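Local coordinates for catalase-3 (Neurospora crassa, PDB 4AJ9), which breaks down hydrogen peroxide into oxygen and water at a heme iron, probably protecting cells from its toxic effects, at residues Arg58-Arg62 against Asn358-Gly362; Gly68-His72 against Arg314-Tyr319; Ser327-Gly331 against Arg348-Leu353. One frame throughout, in Å; residues are numbered along the deposited sequence. Where two conformers were deposited one is given.

Along the chain, the loop 58-62 after helix 45-55 comes first. Contact 1 joins it to the end of helix 343-360, closing a loop of nearly 300 residues that contains both other contacts. Contact 2 follows: strand 68-77 is tied to 314-319, where strand 305-314 gives way to helix 319-324. Contact 3 opens after contact 2 has closed and links the loop 327-331 to helix 343-360 across a short connection, so none of the loops cross. Contacts 1 and 3 share that helix and the same heme, one at its propionates and the other at its iron, with centres about 15 Å apart. Contact 2 belongs to the adjoining antiparallel sheet.

Contact 1 (Arg58-Arg62 against Asn358-Gly362); sequences RIPER and NRHRG. With HEM (protoporphyrin IX containing Fe), chain Y.
P60 and R62 close over the side chain of R359, where the contact is tightest. In the conformer described, the R359 chain leaves with CG anti to its own nitrogen (chi1 -159°) and bends at its next two torsions, passing close to the P60 carbonyl; P60 O lies 3.3 Å from R359 CG. A water donates to the same P60 O and accepts from R359 NH1 at 3.0 Å. The pyrrolidine ring of P60 meets the R359 backbone, with P60 CD 3.5 Å from R359 O. Farther out, the R62 guanidinium stacks on that of R359, centres 3.9 Å apart and planes 27° from parallel. The heme propionates at their edges probably offset the two positive charges. R62 NE donates to heme O1A (2.8 Å, 161°), while R359 grips both oxygens of the other propionate, NE reaching O2D at 2.9 Å and NH2 reaching O1D at 2.8 Å. Backbone carbonyls outside the two segments steady the pair, T323 O taking R62 NH2 and I326 O taking R359 NH2.

Toward N358 and R361 the fit is looser. A second water joins E61 O to N358 ND2, which also bonds R58 O of the second subunit. R361, partly exposed and just past the helix with positive phi, crosses the P60 ring at a slant, its NE against P60 CG; its chain is modelled too close to N358 O, so its exact placement is doubtful. The paired arginines, with R102 and Q356 also bonding the heme, form the propionate-binding end of a catalase heme pocket.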
loop_
_atom_site.group_PDB
_atom_site.type_symbol
_atom_site.label_atom_id
_atom_site.label_comp_id
_atom_site.label_asym_id
_atom_site.label_seq_id
_atom_site.Cartn_x
_atom_site.Cartn_y
_atom_site.Cartn_z
ATOM N N ARG C 58 8.601 7.016 -5.581
ATOM C CA ARG C 58 7.530 7.172 -6.559
ATOM C C ARG C 58 6.165 6.758 -6.006
ATOM O O ARG C 58 6.060 5.819 -5.212
ATOM C CB ARG C 58 7.843 6.372 -7.824
ATOM C CG ARG C 58 9.174 6.746 -8.486
ATOM C CD ARG C 58 9.203 8.177 -9.072
ATOM N NE ARG C 58 10.538 8.414 -9.612
ATOM C CZ ARG C 58 11.521 9.035 -8.959
ATOM N NH1 ARG C 58 11.301 9.597 -7.772
ATOM N NH2 ARG C 58 12.720 9.145 -9.523
ATOM N N ILE C 59 5.127 7.473 -6.427
ATOM C CA ILE C 59 3.762 7.058 -6.152
ATOM C C ILE C 59 3.089 6.919 -7.516
ATOM O O ILE C 59 3.582 7.452 -8.518
ATOM C CB ILE C 59 3.010 8.081 -5.262
ATOM C CG1 ILE C 59 2.705 9.359 -6.050
ATOM C CG2 ILE C 59 3.813 8.399 -4.005
ATOM C CD1 ILE C 59 1.987 10.414 -5.231
ATOM N N PRO C 60 1.973 6.191 -7.576
ATOM C CA PRO C 60 1.308 6.025 -8.874
ATOM C C PRO C 60 0.966 7.377 -9.496
ATOM O O PRO C 60 0.544 8.275 -8.776
ATOM C CB PRO C 60 0.004 5.308 -8.501
ATOM C CG PRO C 60 0.360 4.553 -7.218
ATOM C CD PRO C 60 1.251 5.520 -6.486
ATOM N N GLU C 61 1.151 7.525 -10.808
ATOM C CA GLU C 61 0.645 8.708 -11.476
ATOM C C GLU C 61 -0.882 8.681 -11.473
ATOM O O GLU C 61 -1.509 7.641 -11.241
ATOM C CB GLU C 61 1.171 8.813 -12.909
ATOM C CG GLU C 61 0.698 7.707 -13.850
ATOM C CD GLU C 61 1.353 7.805 -15.237
ATOM O OE1 GLU C 61 2.501 8.299 -15.337
ATOM O OE2 GLU C 61 0.727 7.380 -16.228
ATOM N N ARG C 62 -1.481 9.840 -11.724
ATOM C CA ARG C 62 -2.928 9.928 -11.868
ATOM C C ARG C 62 -3.364 9.045 -13.020
ATOM O O ARG C 62 -2.685 8.991 -14.042
ATOM C CB ARG C 62 -3.339 11.374 -12.151
ATOM C CG ARG C 62 -2.972 12.367 -11.064
ATOM C CD ARG C 62 -3.026 13.815 -11.598
ATOM N NE ARG C 62 -2.974 14.798 -10.518
ATOM C CZ ARG C 62 -1.914 15.029 -9.746
ATOM N NH1 ARG C 62 -0.780 14.355 -9.927
ATOM N NH2 ARG C 62 -1.991 15.941 -8.786
ATOM N N ASN C 358 -5.671 4.785 -4.124
ATOM C CA ASN C 358 -4.607 4.187 -4.926
ATOM C C ASN C 358 -3.366 5.071 -4.968
ATOM O O ASN C 358 -2.254 4.620 -4.691
ATOM C CB ASN C 358 -5.064 3.915 -6.364
ATOM C CG ASN C 358 -4.061 3.074 -7.138
ATOM O OD1 ASN C 358 -3.810 1.930 -6.780
ATOM N ND2 ASN C 358 -3.478 3.643 -8.204
ATOM N N ARG C 359 -3.564 6.337 -5.308
ATOM C CA ARG C 359 -2.438 7.242 -5.459
ATOM C C ARG C 359 -1.708 7.462 -4.136
ATOM O O ARG C 359 -0.478 7.495 -4.099
ATOM C CB ARG C 359 -2.909 8.569 -6.041
ATOM C CG ARG C 359 -1.808 9.365 -6.700
ATOM C CD ARG C 359 -2.322 10.008 -7.980
ATOM N NE ARG C 359 -3.250 11.106 -7.718
ATOM C CZ ARG C 359 -2.897 12.286 -7.212
ATOM N NH1 ARG C 359 -1.632 12.523 -6.886
ATOM N NH2 ARG C 359 -3.817 13.225 -7.018
ATOM N N HIS C 360 -2.466 7.614 -3.051
ATOM C CA HIS C 360 -1.871 7.931 -1.751
ATOM C C HIS C 360 -1.729 6.750 -0.798
ATOM O O HIS C 360 -1.212 6.902 0.311
ATOM C CB HIS C 360 -2.618 9.088 -1.076
ATOM C CG HIS C 360 -2.473 10.397 -1.799
ATOM N ND1 HIS C 360 -1.295 11.113 -1.803
ATOM C CD2 HIS C 360 -3.348 11.108 -2.554
ATOM C CE1 HIS C 360 -1.453 12.216 -2.517
ATOM N NE2 HIS C 360 -2.689 12.236 -2.984
ATOM N N ARG C 361 -2.188 5.580 -1.222
ATOM C CA ARG C 361 -2.075 4.362 -0.403
ATOM C C ARG C 361 -2.517 4.525 1.056
ATOM O O ARG C 361 -1.844 4.056 1.976
ATOM C CB ARG C 361 -0.637 3.830 -0.428
ATOM C CG ARG C 361 -0.307 2.954 -1.622
ATOM C CD ARG C 361 -0.238 3.758 -2.918
ATOM N NE ARG C 361 -0.224 2.894 -4.097
ATOM C CZ ARG C 361 -1.210 2.057 -4.421
ATOM N NH1 ARG C 361 -2.290 1.978 -3.659
ATOM N NH2 ARG C 361 -1.116 1.314 -5.505
ATOM N N GLY C 362 -3.658 5.163 1.267
ATOM C CA GLY C 362 -4.118 5.441 2.610
ATOM C C GLY C 362 -5.263 6.431 2.572
ATOM O O GLY C 362 -5.459 7.121 1.583
HETATM C CHA HEM Y . -8.560 13.487 -13.092
HETATM C CHB HEM Y . -11.462 16.608 -15.442
HETATM C CHC HEM Y . -14.592 13.005 -16.273
HETATM C CHD HEM Y . -12.142 10.168 -13.206
HETATM C C1A HEM Y . -9.037 14.641 -13.689
HETATM C C2A HEM Y . -8.362 15.932 -13.751
HETATM C C3A HEM Y . -9.163 16.784 -14.415
HETATM C C4A HEM Y . -10.374 16.074 -14.775
HETATM C CMA HEM Y . -8.888 18.273 -14.739
HETATM C CAA HEM Y . -6.945 16.229 -13.193
HETATM C CBA HEM Y . -7.002 16.921 -11.835
HETATM C CGA HEM Y . -5.596 17.266 -11.419
HETATM O O1A HEM Y . -5.067 16.622 -10.480
HETATM O O2A HEM Y . -4.993 18.185 -12.037
HETATM C C1B HEM Y . -12.596 15.916 -15.824
HETATM C C2B HEM Y . -13.783 16.494 -16.430
HETATM C C3B HEM Y . -14.644 15.496 -16.683
HETATM C C4B HEM Y . -14.037 14.265 -16.218
HETATM C CMB HEM Y . -13.927 18.005 -16.723
HETATM C CAB HEM Y . -16.067 15.566 -17.288
HETATM C CBB HEM Y . -16.799 16.681 -17.182
HETATM C C1C HEM Y . -14.240 11.964 -15.449
HETATM C C2C HEM Y . -15.053 10.795 -15.148
HETATM C C3C HEM Y . -14.349 10.019 -14.320
HETATM C C4C HEM Y . -13.103 10.682 -14.032
HETATM C CMC HEM Y . -16.444 10.498 -15.738
HETATM C CAC HEM Y . -14.762 8.695 -13.664
HETATM C CBC HEM Y . -16.044 8.494 -13.352
HETATM C C1D HEM Y . -10.958 10.772 -12.901
HETATM C C2D HEM Y . -9.962 10.198 -12.033
HETATM C C3D HEM Y . -8.844 11.231 -12.000
HETATM C C4D HEM Y . -9.280 12.326 -12.839
HETATM C CMD HEM Y . -10.040 8.835 -11.315
HETATM C CAD HEM Y . -7.529 11.137 -11.210
HETATM C CBD HEM Y . -7.736 11.908 -9.912
HETATM C CGD HEM Y . -6.522 11.751 -9.036
HETATM O O1D HEM Y . -6.325 12.610 -8.142
HETATM O O2D HEM Y . -5.742 10.789 -9.254
HETATM N NA HEM Y . -10.258 14.773 -14.319
HETATM N NB HEM Y . -12.793 14.564 -15.708
HETATM N NC HEM Y . -13.059 11.860 -14.745
HETATM N ND HEM Y . -10.534 12.016 -13.350
HETATM FE FE HEM Y . -11.702 13.369 -14.458
HETATM O O HOH W 1 0.508 11.096 -8.420
HETATM O O HOH W 2 -3.482 6.493 -9.857
#

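Contact 2 (Gly68-His72 against Arg314-Tyr319); sequences GAGAH and RNPMNY
H72 and R314 face each other as a hydrogen-bonded antiparallel pair, CA to CA 4.9 Å. H72 N donates to R314 O at 2.8 Å, and R314 N returns a bond to H72 O at 3.1 Å. The two side chains start on the same face of the sheet, H72 CB 3.8 Å from R314 CB, and then part. The imidazole turns an edge toward R314 O and P316 CA while its NE2 bonds E322; the bent R314 chain leads away from the contact, its NE paired with the carboxylate of D1, outside both segments. At the far end Y319 reaches back to the strand where the loop has diverged from it. A first torsion of 178° swings the ring out away from the residue's own N, edge-on to G68, and its OH donates to G68 O at 2.5 Å, so short that the exact length is doubtful. A water links that hydroxyl to G68 N, and another joins G70 O to N315 OD1.

Strand 68-77 lies between 305-314 on one edge and 96-104 on the other, where A69 and A71 pair with F103 and V101. Helix 254-264 packs against A69, A71 and Y319, and helix 319-324, capped at its start by N318, lies against P316.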
loop_
_atom_site.group_PDB
_atom_site.type_symbol
_atom_site.label_atom_id
_atom_site.label_comp_id
_atom_site.label_asym_id
_atom_site.label_seq_id
_atom_site.Cartn_x
_atom_site.Cartn_y
_atom_site.Cartn_z
ATOM N N GLY C 68 0.934 17.173 -15.970
ATOM C CA GLY C 68 0.473 18.531 -15.750
ATOM C C GLY C 68 1.331 19.332 -14.801
ATOM O O GLY C 68 2.337 18.840 -14.292
ATOM N N ALA C 69 0.920 20.571 -14.558
ATOM C CA ALA C 69 1.683 21.488 -13.739
ATOM C C ALA C 69 0.746 22.505 -13.109
ATOM O O ALA C 69 -0.318 22.813 -13.654
ATOM C CB ALA C 69 2.756 22.188 -14.581
ATOM N N GLY C 70 1.125 23.022 -11.951
ATOM C CA GLY C 70 0.234 23.909 -11.240
ATOM C C GLY C 70 0.883 25.067 -10.517
ATOM O O GLY C 70 2.115 25.198 -10.484
ATOM N N ALA C 71 0.038 25.913 -9.929
ATOM C CA ALA C 71 0.515 27.100 -9.228
ATOM C C ALA C 71 -0.479 27.566 -8.183
ATOM O O ALA C 71 -1.665 27.237 -8.259
ATOM C CB ALA C 71 0.809 28.231 -10.220
ATOM N N HIS C 72 0.019 28.320 -7.206
ATOM C CA HIS C 72 -0.825 28.962 -6.197
ATOM C C HIS C 72 -1.280 30.332 -6.672
ATOM O O HIS C 72 -0.613 30.969 -7.486
ATOM C CB HIS C 72 -0.056 29.147 -4.885
ATOM C CG HIS C 72 0.367 27.860 -4.237
ATOM N ND1 HIS C 72 -0.356 27.258 -3.228
ATOM C CD2 HIS C 72 1.447 27.068 -4.449
ATOM C CE1 HIS C 72 0.255 26.148 -2.852
ATOM N NE2 HIS C 72 1.352 26.011 -3.576
ATOM N N ARG C 314 2.045 32.548 -7.471
ATOM C CA ARG C 314 3.090 31.874 -6.693
ATOM C C ARG C 314 3.386 30.476 -7.231
ATOM O O ARG C 314 2.497 29.626 -7.270
ATOM C CB ARG C 314 2.717 31.782 -5.209
ATOM C CG ARG C 314 2.641 33.104 -4.454
ATOM C CD ARG C 314 4.017 33.717 -4.219
ATOM N NE ARG C 314 3.969 34.816 -3.255
ATOM C CZ ARG C 314 3.751 36.092 -3.569
ATOM N NH1 ARG C 314 3.557 36.452 -4.833
ATOM N NH2 ARG C 314 3.726 37.012 -2.613
ATOM N N ASN C 315 4.632 30.245 -7.643
ATOM C CA ASN C 315 5.072 28.907 -8.032
ATOM C C ASN C 315 5.206 28.028 -6.801
ATOM O O ASN C 315 5.417 28.532 -5.708
ATOM C CB ASN C 315 6.419 28.974 -8.776
ATOM C CG ASN C 315 6.257 29.449 -10.208
ATOM O OD1 ASN C 315 5.313 29.055 -10.892
ATOM N ND2 ASN C 315 7.160 30.318 -10.662
ATOM N N PRO C 316 5.085 26.703 -6.970
ATOM C CA PRO C 316 5.367 25.805 -5.844
ATOM C C PRO C 316 6.837 25.808 -5.449
ATOM O O PRO C 316 7.710 26.169 -6.258
ATOM C CB PRO C 316 4.996 24.425 -6.399
ATOM C CG PRO C 316 5.060 24.580 -7.875
ATOM C CD PRO C 316 4.587 25.972 -8.148
ATOM N N MET C 317 7.104 25.413 -4.205
ATOM C CA MET C 317 8.472 25.286 -3.716
ATOM C C MET C 317 9.004 23.879 -3.997
ATOM O O MET C 317 10.138 23.712 -4.448
ATOM C CB MET C 317 8.536 25.602 -2.218
ATOM C CG MET C 317 9.930 25.454 -1.606
ATOM S SD MET C 317 9.978 25.926 0.145
ATOM C CE MET C 317 9.960 27.720 -0.008
ATOM N N ASN C 318 8.181 22.871 -3.711
ATOM C CA ASN C 318 8.477 21.495 -4.101
ATOM C C ASN C 318 7.331 20.936 -4.951
ATOM O O ASN C 318 6.206 20.786 -4.472
ATOM C CB ASN C 318 8.706 20.615 -2.862
ATOM C CG ASN C 318 9.164 19.200 -3.217
ATOM O OD1 ASN C 318 8.357 18.278 -3.307
ATOM N ND2 ASN C 318 10.465 19.029 -3.402
ATOM N N TYR C 319 7.624 20.625 -6.207
ATOM C CA TYR C 319 6.609 20.156 -7.146
ATOM C C TYR C 319 5.904 18.886 -6.670
ATOM O O TYR C 319 4.673 18.780 -6.748
ATOM C CB TYR C 319 7.258 19.927 -8.519
ATOM C CG TYR C 319 6.334 19.386 -9.578
ATOM C CD1 TYR C 319 6.021 18.027 -9.631
ATOM C CD2 TYR C 319 5.800 20.218 -10.548
ATOM C CE1 TYR C 319 5.179 17.530 -10.607
ATOM C CE2 TYR C 319 4.969 19.725 -11.536
ATOM C CZ TYR C 319 4.656 18.384 -11.555
ATOM O OH TYR C 319 3.825 17.897 -12.538
HETATM O O HOH W 3 3.073 15.416 -14.475
HETATM O O HOH W 4 3.986 26.818 -12.014
#

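Contact 3 (Ser327-Gly331 against Arg348-Leu353); sequences SFQPG and RLYSYL. With HEM (protoporphyrin IX containing Fe), chain Y.
Y352 carries the contact, its ring held between P330 and the heme. P330 CD sits over one face, 3.4 Å from the ring centroid and 17° off the normal, a close CH-pi contact; heme C1D lies over the opposite face, off toward the rim. F328 O reaches the ring edge, 3.5 Å from Y352 CD2. Y352 OH binds the heme iron at 1.9 Å. R348, one helical turn earlier, grips the same oxygen side-on: R348 NE and NH2 both donate to Y352 OH, the latter at 2.8 Å, with the oxygen near the guanidinium plane. A bend at chi3 (72°) lays this group flat beneath the porphyrin, where one face lies over heme C3B and the other takes P330 CG, 3.6 Å from R348 NH2. The proline therefore backs both the ligand and the arginine. The two bonds to the ligand oxygen would be expected to modulate its donation to the iron.

A second shell holds these groups. V136 O and H212 NE2 take the terminal nitrogens of R348, and V136 packs against P330 and Y352. L349 CD2 packs against the P330-G331 backbone. The extended Q329 side chain runs alongside Y352 in the opposite sense, its CG 3.9 Å from Y352 CB, and Q329 OE1 meets L353 CB. A water donates to Q329 OE1 and to L349 O, with only a weak bond from G331 N. F328 stands at the heme edge, its CD2 3.3 Å from propionate O1A, with R125 making a cation-pi contact to its ring. An axial tyrosine braced by arginine one helical turn before it is the proximal heme site of the catalase family.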
loop_
_atom_site.group_PDB
_atom_site.type_symbol
_atom_site.label_atom_id
_atom_site.label_comp_id
_atom_site.label_asym_id
_atom_site.label_seq_id
_atom_site.Cartn_x
_atom_site.Cartn_y
_atom_site.Cartn_z
ATOM N N SER C 327 -4.834 16.436 -4.511
ATOM C CA SER C 327 -5.876 15.468 -4.850
ATOM C C SER C 327 -7.198 16.192 -5.057
ATOM O O SER C 327 -7.894 16.497 -4.075
ATOM C CB SER C 327 -6.053 14.478 -3.688
ATOM O OG SER C 327 -4.876 13.723 -3.454
ATOM N N PHE C 328 -7.554 16.470 -6.310
ATOM C CA PHE C 328 -8.805 17.174 -6.605
ATOM C C PHE C 328 -9.984 16.211 -6.549
ATOM O O PHE C 328 -9.817 15.010 -6.765
ATOM C CB PHE C 328 -8.758 17.826 -7.990
ATOM C CG PHE C 328 -7.835 19.016 -8.083
ATOM C CD1 PHE C 328 -8.279 20.290 -7.730
ATOM C CD2 PHE C 328 -6.542 18.871 -8.563
ATOM C CE1 PHE C 328 -7.433 21.381 -7.830
ATOM C CE2 PHE C 328 -5.695 19.969 -8.658
ATOM C CZ PHE C 328 -6.150 21.218 -8.293
ATOM N N GLN C 329 -11.168 16.747 -6.258
ATOM C CA GLN C 329 -12.407 15.966 -6.251
ATOM C C GLN C 329 -13.608 16.863 -6.559
ATOM O O GLN C 329 -13.794 17.895 -5.909
ATOM C CB GLN C 329 -12.670 15.353 -4.879
ATOM C CG GLN C 329 -11.693 14.298 -4.376
ATOM C CD GLN C 329 -12.212 13.682 -3.085
ATOM O OE1 GLN C 329 -13.376 13.310 -3.002
ATOM N NE2 GLN C 329 -11.362 13.605 -2.066
ATOM N N PRO C 330 -14.442 16.461 -7.532
ATOM C CA PRO C 330 -15.682 17.210 -7.739
ATOM C C PRO C 330 -16.606 17.027 -6.538
ATOM O O PRO C 330 -17.567 17.785 -6.389
ATOM C CB PRO C 330 -16.284 16.576 -8.997
ATOM C CG PRO C 330 -15.203 15.791 -9.603
ATOM C CD PRO C 330 -14.273 15.384 -8.515
ATOM N N GLY C 331 -16.307 16.065 -5.663
ATOM C CA GLY C 331 -17.098 15.908 -4.447
ATOM C C GLY C 331 -16.706 16.924 -3.381
ATOM O O GLY C 331 -17.330 17.028 -2.322
ATOM N N ARG C 348 -18.414 10.564 -11.215
ATOM C CA ARG C 348 -17.162 11.218 -10.850
ATOM C C ARG C 348 -17.031 11.330 -9.337
ATOM O O ARG C 348 -15.951 11.146 -8.789
ATOM C CB ARG C 348 -17.060 12.609 -11.482
ATOM C CG ARG C 348 -16.882 12.581 -12.996
ATOM C CD ARG C 348 -16.759 13.982 -13.571
ATOM N NE ARG C 348 -15.480 14.604 -13.248
ATOM C CZ ARG C 348 -15.273 15.917 -13.258
ATOM N NH1 ARG C 348 -16.270 16.753 -13.561
ATOM N NH2 ARG C 348 -14.073 16.396 -12.963
ATOM N N LEU C 349 -18.142 11.620 -8.660
ATOM C CA LEU C 349 -18.111 11.841 -7.208
ATOM C C LEU C 349 -17.508 10.635 -6.510
ATOM O O LEU C 349 -16.694 10.762 -5.572
ATOM C CB LEU C 349 -19.527 12.105 -6.679
ATOM C CG LEU C 349 -20.224 13.299 -7.325
ATOM C CD1 LEU C 349 -21.622 13.560 -6.712
ATOM C CD2 LEU C 349 -19.328 14.531 -7.245
ATOM N N TYR C 350 -17.899 9.460 -6.978
ATOM C CA TYR C 350 -17.354 8.210 -6.443
ATOM C C TYR C 350 -15.871 8.000 -6.780
ATOM O O TYR C 350 -15.036 7.746 -5.886
ATOM C CB TYR C 350 -18.175 7.019 -6.943
ATOM C CG TYR C 350 -17.455 5.709 -6.724
ATOM C CD1 TYR C 350 -17.521 5.060 -5.502
ATOM C CD2 TYR C 350 -16.684 5.138 -7.732
ATOM C CE1 TYR C 350 -16.842 3.861 -5.279
ATOM C CE2 TYR C 350 -16.005 3.925 -7.520
ATOM C CZ TYR C 350 -16.088 3.303 -6.295
ATOM O OH TYR C 350 -15.416 2.117 -6.076
ATOM N N SER C 351 -15.558 8.130 -8.068
ATOM C CA SER C 351 -14.240 7.814 -8.628
ATOM C C SER C 351 -13.062 8.631 -8.063
ATOM O O SER C 351 -11.981 8.091 -7.854
ATOM C CB SER C 351 -14.295 7.950 -10.160
ATOM O OG SER C 351 -13.030 7.752 -10.760
ATOM N N TYR C 352 -13.261 9.926 -7.836
ATOM C CA TYR C 352 -12.180 10.794 -7.357
ATOM C C TYR C 352 -11.863 10.594 -5.880
ATOM O O TYR C 352 -10.731 10.810 -5.453
ATOM C CB TYR C 352 -12.489 12.270 -7.591
ATOM C CG TYR C 352 -12.455 12.730 -9.021
ATOM C CD1 TYR C 352 -13.410 12.295 -9.927
ATOM C CD2 TYR C 352 -11.503 13.647 -9.449
ATOM C CE1 TYR C 352 -13.406 12.740 -11.222
ATOM C CE2 TYR C 352 -11.486 14.101 -10.751
ATOM C CZ TYR C 352 -12.445 13.653 -11.625
ATOM O OH TYR C 352 -12.459 14.090 -12.908
ATOM N N LEU C 353 -12.858 10.207 -5.090
ATOM C CA LEU C 353 -12.560 9.850 -3.716
ATOM C C LEU C 353 -11.817 8.521 -3.697
ATOM O O LEU C 353 -10.779 8.383 -3.048
ATOM C CB LEU C 353 -13.821 9.769 -2.864
ATOM C CG LEU C 353 -13.571 9.334 -1.416
ATOM C CD1 LEU C 353 -12.800 10.419 -0.652
ATOM C CD2 LEU C 353 -14.892 8.996 -0.709
HETATM C CHA HEM Y . -8.560 13.487 -13.092
HETATM C CHB HEM Y . -11.462 16.608 -15.442
HETATM C CHC HEM Y . -14.592 13.005 -16.273
HETATM C CHD HEM Y . -12.142 10.168 -13.206
HETATM C C1A HEM Y . -9.037 14.641 -13.689
HETATM C C2A HEM Y . -8.362 15.932 -13.751
HETATM C C3A HEM Y . -9.163 16.784 -14.415
HETATM C C4A HEM Y . -10.374 16.074 -14.775
HETATM C CMA HEM Y . -8.888 18.273 -14.739
HETATM C CAA HEM Y . -6.945 16.229 -13.193
HETATM C CBA HEM Y . -7.002 16.921 -11.835
HETATM C CGA HEM Y . -5.596 17.266 -11.419
HETATM O O1A HEM Y . -5.067 16.622 -10.480
HETATM O O2A HEM Y . -4.993 18.185 -12.037
HETATM C C1B HEM Y . -12.596 15.916 -15.824
HETATM C C2B HEM Y . -13.783 16.494 -16.430
HETATM C C3B HEM Y . -14.644 15.496 -16.683
HETATM C C4B HEM Y . -14.037 14.265 -16.218
HETATM C CMB HEM Y . -13.927 18.005 -16.723
HETATM C CAB HEM Y . -16.067 15.566 -17.288
HETATM C CBB HEM Y . -16.799 16.681 -17.182
HETATM C C1C HEM Y . -14.240 11.964 -15.449
HETATM C C2C HEM Y . -15.053 10.795 -15.148
HETATM C C3C HEM Y . -14.349 10.019 -14.320
HETATM C C4C HEM Y . -13.103 10.682 -14.032
HETATM C CMC HEM Y . -16.444 10.498 -15.738
HETATM C CAC HEM Y . -14.762 8.695 -13.664
HETATM C CBC HEM Y . -16.044 8.494 -13.352
HETATM C C1D HEM Y . -10.958 10.772 -12.901
HETATM C C2D HEM Y . -9.962 10.198 -12.033
HETATM C C3D HEM Y . -8.844 11.231 -12.000
HETATM C C4D HEM Y . -9.280 12.326 -12.839
HETATM C CMD HEM Y . -10.040 8.835 -11.315
HETATM C CAD HEM Y . -7.529 11.137 -11.210
HETATM C CBD HEM Y . -7.736 11.908 -9.912
HETATM C CGD HEM Y . -6.522 11.751 -9.036
HETATM O O1D HEM Y . -6.325 12.610 -8.142
HETATM O O2D HEM Y . -5.742 10.789 -9.254
HETATM N NA HEM Y . -10.258 14.773 -14.319
HETATM N NB HEM Y . -12.793 14.564 -15.708
HETATM N NC HEM Y . -13.059 11.860 -14.745
HETATM N ND HEM Y . -10.534 12.016 -13.350
HETATM FE FE HEM Y . -11.702 13.369 -14.458
HETATM O O HOH W 5 -15.363 13.112 -4.924
#